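Local coordinates for SidF, inhibitor of growth family, member 3 (Legionella pneumophila subsp. pneumophila, PDB 4FYE), which is a phosphoinositide phosphatase that probably removes the 3-phosphate from phosphatidylinositol 3,4,5-trisphosphate, at residues N441-F444 with V445-T449; Q608-E611 with L612-N616. The protein carries 1 engineered substitution. One frame throughout, in Å; residues are numbered along the deposited sequence.

Interaction 1: N441-F444 with V445-T449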
loop_
_atom_site.group_PDB
_atom_site.type_symbol
_atom_site.label_atom_id
_atom_site.label_comp_id
_atom_site.label_asym_id
_atom_site.label_seq_id
_atom_site.Cartn_x
_atom_site.Cartn_y
_atom_site.Cartn_z
ATOM N N ASN A 441 15.217 -11.212 5.530
ATOM C CA ASN A 441 15.560 -9.804 5.634
ATOM C C ASN A 441 17.012 -9.532 5.242
ATOM O O ASN A 441 17.308 -8.599 4.443
ATOM C CB ASN A 441 15.193 -9.264 7.027
ATOM C CG ASN A 441 13.697 -9.006 7.169
ATOM O OD1 ASN A 441 12.975 -8.895 6.176
ATOM N ND2 ASN A 441 13.221 -8.922 8.412
ATOM N N ALA A 442 17.903 -10.384 5.722
ATOM C CA ALA A 442 19.268 -10.403 5.175
ATOM C C ALA A 442 19.366 -10.719 3.624
ATOM O O ALA A 442 20.050 -10.008 2.869
ATOM C CB ALA A 442 20.185 -11.307 6.003
ATOM N N ARG A 443 18.692 -11.754 3.133
ATOM C CA ARG A 443 18.559 -11.919 1.690
ATOM C C ARG A 443 18.139 -10.593 1.004
ATOM O O ARG A 443 18.857 -10.081 0.110
ATOM C CB ARG A 443 17.520 -12.990 1.428
ATOM C CG ARG A 443 17.204 -13.265 -0.048
ATOM C CD ARG A 443 16.740 -14.710 -0.171
ATOM N NE ARG A 443 16.345 -15.023 -1.523
ATOM C CZ ARG A 443 15.124 -14.846 -2.013
ATOM N NH1 ARG A 443 14.158 -14.392 -1.233
ATOM N NH2 ARG A 443 14.874 -15.185 -3.285
ATOM N N PHE A 444 16.997 -10.041 1.440
ATOM C CA PHE A 444 16.461 -8.776 0.901
ATOM C C PHE A 444 17.521 -7.671 0.939
ATOM O O PHE A 444 17.760 -6.984 -0.049
ATOM C CB PHE A 444 15.217 -8.382 1.705
ATOM C CG PHE A 444 14.629 -7.044 1.330
ATOM C CD1 PHE A 444 13.717 -6.935 0.297
ATOM C CD2 PHE A 444 14.987 -5.895 2.039
ATOM C CE1 PHE A 444 13.165 -5.704 -0.034
ATOM C CE2 PHE A 444 14.437 -4.680 1.732
ATOM C CZ PHE A 444 13.523 -4.577 0.684
ATOM N N VAL A 445 18.215 -7.525 2.054
ATOM C CA VAL A 445 19.210 -6.489 2.101
ATOM C C VAL A 445 20.253 -6.725 1.015
ATOM O O VAL A 445 20.597 -5.807 0.239
ATOM C CB VAL A 445 19.794 -6.308 3.521
ATOM C CG1 VAL A 445 21.072 -5.478 3.489
ATOM C CG2 VAL A 445 18.768 -5.620 4.431
ATOM N N ASN A 446 20.741 -7.959 0.899
ATOM C CA ASN A 446 21.743 -8.260 -0.154
ATOM C C ASN A 446 21.189 -7.947 -1.569
ATOM O O ASN A 446 21.858 -7.334 -2.411
ATOM C CB ASN A 446 22.141 -9.720 -0.103
ATOM C CG ASN A 446 22.994 -10.058 1.069
ATOM O OD1 ASN A 446 23.777 -9.224 1.564
ATOM N ND2 ASN A 446 22.881 -11.317 1.525
ATOM N N GLN A 447 19.960 -8.358 -1.822
ATOM C CA GLN A 447 19.396 -8.140 -3.161
ATOM C C GLN A 447 19.393 -6.672 -3.516
ATOM O O GLN A 447 19.883 -6.288 -4.565
ATOM C CB GLN A 447 17.981 -8.646 -3.223
ATOM C CG GLN A 447 17.879 -10.119 -2.908
ATOM C CD GLN A 447 16.447 -10.623 -2.924
ATOM O OE1 GLN A 447 15.565 -10.089 -2.256
ATOM N NE2 GLN A 447 16.215 -11.658 -3.706
ATOM N N MET A 448 18.875 -5.860 -2.601
ATOM C CA MET A 448 18.636 -4.442 -2.841
ATOM C C MET A 448 19.968 -3.765 -2.906
ATOM O O MET A 448 20.165 -2.825 -3.657
ATOM C CB MET A 448 17.802 -3.818 -1.682
ATOM C CG MET A 448 16.363 -4.327 -1.579
ATOM S SD MET A 448 15.406 -3.822 -3.028
ATOM C CE MET A 448 15.052 -2.085 -2.670
ATOM N N THR A 449 20.903 -4.223 -2.102
ATOM C CA THR A 449 22.190 -3.635 -2.221
ATOM C C THR A 449 22.869 -4.022 -3.557
ATOM O O THR A 449 23.403 -3.151 -4.238
ATOM C CB THR A 449 23.079 -3.745 -0.934
ATOM O OG1 THR A 449 24.396 -4.120 -1.311
ATOM C CG2 THR A 449 22.574 -4.734 0.108
#
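Met448 lays its CG methylene over one face of the Phe444 ring, one helical turn earlier. The CG atom sits 3.8 Å from the ring centroid and only 15° off the normal, a CH-pi contact displaced a little toward the rim at CZ. The bend at chi2 (-66°) sets SD near the ring: the sulfur lies 4.7 Å from the Phe444 centroid in an oblique Met-aromatic contact. Phe444 meets it because CG is anti to the backbone N (chi1 175°), which swings the ring along the helix toward the following turn. A second pair spaced by four residues, Arg443 and Gln447, meets through flat polar ends. Gln447 NE2 stands over the centre of the Arg443 guanidinium face, 3.8 Å from CZ; the amide and guanidinium planes are tilted to each other, so the two groups are not stacked parallel. The amide oxygen turns the other way, Gln447 OE1 lying 3.5 Å from Phe444 CA. Beneath the side chains runs regular alpha-helical bonding, from Val445, Asn446, Gln447 and Met448 N to the carbonyl oxygens of Asn441, Ala442, Arg443 and Phe444 in turn, the last of them 3.0 Å from Met448 N to Phe444 O. A salt bridge to Asp385 and a hydrogen bond to Gln440 hold the NH1 end of the Arg443 guanidinium, while the buried Asn446 amide is satisfied by His550 and Arg557. All this lies near the start of helix 438-458: Phe444 and Met448 pack on helix 626-637, Asn441, Phe444 and Gln447 touch strand 402-416, Ala442, Arg443 and Asn446 face helix 522-583, and Ala442 and Val445 lean on helix 590-614.

Interaction 2: Q608-E611 with L612-N616; sequences QAQE and LYYEN
Glu611 and Glu615, one turn apart, cross at an angle, the carboxylate carbon of Glu615 against the CG methylene of Glu611: Glu611 CG lies 3.8 Å from Glu615 CD. Their carboxylate planes are nearly parallel, yet the charged ends stay apart, with Glu611 OE2 4.7 Å from Glu615 OE1, and two like charges this close would be expected to disfavour each other mildly. The Glu615 backbone N donates to Glu611 O at 3.1 Å from well above the carbonyl plane, a less regular bond than those of a helix interior. Leu612 turns back along the chain and sets CD2 3.4 Å from Gln608 O, beside the weak bond from Leu612 N to the same oxygen. Gln610 runs alongside the Tyr614 ring, both pointing the same way. Gln610 CG is anti to the carbonyl carbon (chi1 -68°), as is that of Tyr614, and this brings Gln610 CB to 3.8 Å from Tyr614 CD2. Gln610 O takes a bond from Tyr614 N (2.8 Å) and a weak one from Tyr613 N, whose main acceptor is Ala609 O. Asn616 then leaves helical geometry with a positive phi of 56°, and its N bonds to Tyr613 O. With two bonds back into the last turn, this is a Schellman motif, the common C-terminal finish of an alpha-helix, here closing helix 590-614.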
loop_
_atom_site.group_PDB
_atom_site.type_symbol
_atom_site.label_atom_id
_atom_site.label_comp_id
_atom_site.label_asym_id
_atom_site.label_seq_id
_atom_site.Cartn_x
_atom_site.Cartn_y
_atom_site.Cartn_z
ATOM N N GLN A 608 21.660 4.738 4.661
ATOM C CA GLN A 608 20.933 4.988 5.882
ATOM C C GLN A 608 20.228 3.751 6.329
ATOM O O GLN A 608 20.083 3.540 7.526
ATOM C CB GLN A 608 19.929 6.095 5.699
ATOM C CG GLN A 608 20.560 7.374 5.233
ATOM C CD GLN A 608 21.336 8.045 6.330
ATOM O OE1 GLN A 608 20.786 8.281 7.414
ATOM N NE2 GLN A 608 22.625 8.370 6.060
ATOM N N ALA A 609 19.821 2.925 5.374
ATOM C CA ALA A 609 19.219 1.655 5.709
ATOM C C ALA A 609 20.262 0.700 6.310
ATOM O O ALA A 609 20.010 -0.025 7.300
ATOM C CB ALA A 609 18.537 1.082 4.508
ATOM N N GLN A 610 21.470 0.779 5.783
ATOM C CA GLN A 610 22.542 -0.029 6.281
ATOM C C GLN A 610 22.813 0.271 7.712
ATOM O O GLN A 610 23.007 -0.661 8.493
ATOM C CB GLN A 610 23.808 0.163 5.440
ATOM C CG GLN A 610 23.630 -0.392 4.040
ATOM C CD GLN A 610 24.817 -0.128 3.144
ATOM O OE1 GLN A 610 25.209 -0.986 2.334
ATOM N NE2 GLN A 610 25.392 1.065 3.267
ATOM N N GLU A 611 22.811 1.554 8.082
ATOM C CA GLU A 611 23.117 1.899 9.468
ATOM C C GLU A 611 22.098 1.217 10.410
ATOM O O GLU A 611 22.472 0.603 11.427
ATOM C CB GLU A 611 23.173 3.423 9.700
ATOM C CG GLU A 611 23.195 3.761 11.202
ATOM C CD GLU A 611 22.833 5.202 11.561
ATOM O OE1 GLU A 611 23.597 6.114 11.150
ATOM O OE2 GLU A 611 21.801 5.417 12.295
ATOM N N LEU A 612 20.807 1.308 10.046
ATOM C CA LEU A 612 19.712 0.852 10.901
ATOM C C LEU A 612 19.712 -0.674 10.966
ATOM O O LEU A 612 19.291 -1.285 11.967
ATOM C CB LEU A 612 18.384 1.350 10.357
ATOM C CG LEU A 612 17.652 2.636 10.845
ATOM C CD1 LEU A 612 18.167 3.314 12.137
ATOM C CD2 LEU A 612 17.522 3.646 9.730
ATOM N N TYR A 613 20.183 -1.292 9.888
ATOM C CA TYR A 613 20.069 -2.735 9.760
ATOM C C TYR A 613 21.294 -3.372 10.422
ATOM O O TYR A 613 21.153 -4.180 11.347
ATOM C CB TYR A 613 19.881 -3.186 8.277
ATOM C CG TYR A 613 19.952 -4.695 8.116
ATOM C CD1 TYR A 613 18.965 -5.533 8.663
ATOM C CD2 TYR A 613 21.068 -5.288 7.500
ATOM C CE1 TYR A 613 19.072 -6.907 8.572
ATOM C CE2 TYR A 613 21.201 -6.668 7.393
ATOM C CZ TYR A 613 20.200 -7.474 7.916
ATOM O OH TYR A 613 20.367 -8.842 7.781
ATOM N N TYR A 614 22.482 -2.971 9.989
ATOM C CA TYR A 614 23.692 -3.591 10.499
ATOM C C TYR A 614 23.944 -3.310 11.986
ATOM O O TYR A 614 24.336 -4.230 12.702
ATOM C CB TYR A 614 24.904 -3.285 9.611
ATOM C CG TYR A 614 24.807 -3.907 8.229
ATOM C CD1 TYR A 614 24.759 -5.291 8.084
ATOM C CD2 TYR A 614 24.812 -3.130 7.069
ATOM C CE1 TYR A 614 24.687 -5.880 6.832
ATOM C CE2 TYR A 614 24.746 -3.720 5.799
ATOM C CZ TYR A 614 24.681 -5.099 5.690
ATOM O OH TYR A 614 24.571 -5.761 4.472
ATOM N N GLU A 615 23.689 -2.078 12.442
ATOM C CA GLU A 615 23.736 -1.681 13.892
ATOM C C GLU A 615 22.518 -2.175 14.691
ATOM O O GLU A 615 22.448 -2.037 15.908
ATOM C CB GLU A 615 23.841 -0.159 14.038
ATOM C CG GLU A 615 25.112 0.395 13.415
ATOM C CD GLU A 615 25.377 1.867 13.713
ATOM O OE1 GLU A 615 24.640 2.480 14.528
ATOM O OE2 GLU A 615 26.359 2.417 13.137
ATOM N N ASN A 616 21.554 -2.760 13.982
ATOM C CA ASN A 616 20.415 -3.365 14.626
ATOM C C ASN A 616 19.712 -2.343 15.510
ATOM O O ASN A 616 19.259 -2.636 16.623
ATOM C CB ASN A 616 20.873 -4.623 15.388
ATOM C CG ASN A 616 19.719 -5.453 15.935
ATOM O OD1 ASN A 616 19.888 -6.053 16.996
ATOM N ND2 ASN A 616 18.536 -5.470 15.256
#

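Both contacts are local, each within a single helix, 438-458 and 590-614, but they differ in burial. Interaction 1 is interior, near the start of its helix, and the polar ends of Asn441, Arg443 and Asn446 have partners outside the two segments; interaction 2 is partly buried at the far end of helix 590-614, where Glu615 is exposed and Glu611 partly so. The first relies on a methionine against an aromatic ring and an amide over a guanidinium, the second on aliphatic stems and a tyrosine. The two helices meet directly, Val445 CG1 lying 3.6 Å from Tyr614 OH, and Tyr613 packing against Ala442 and Val445. Both also contact helices 522-583 and 626-637.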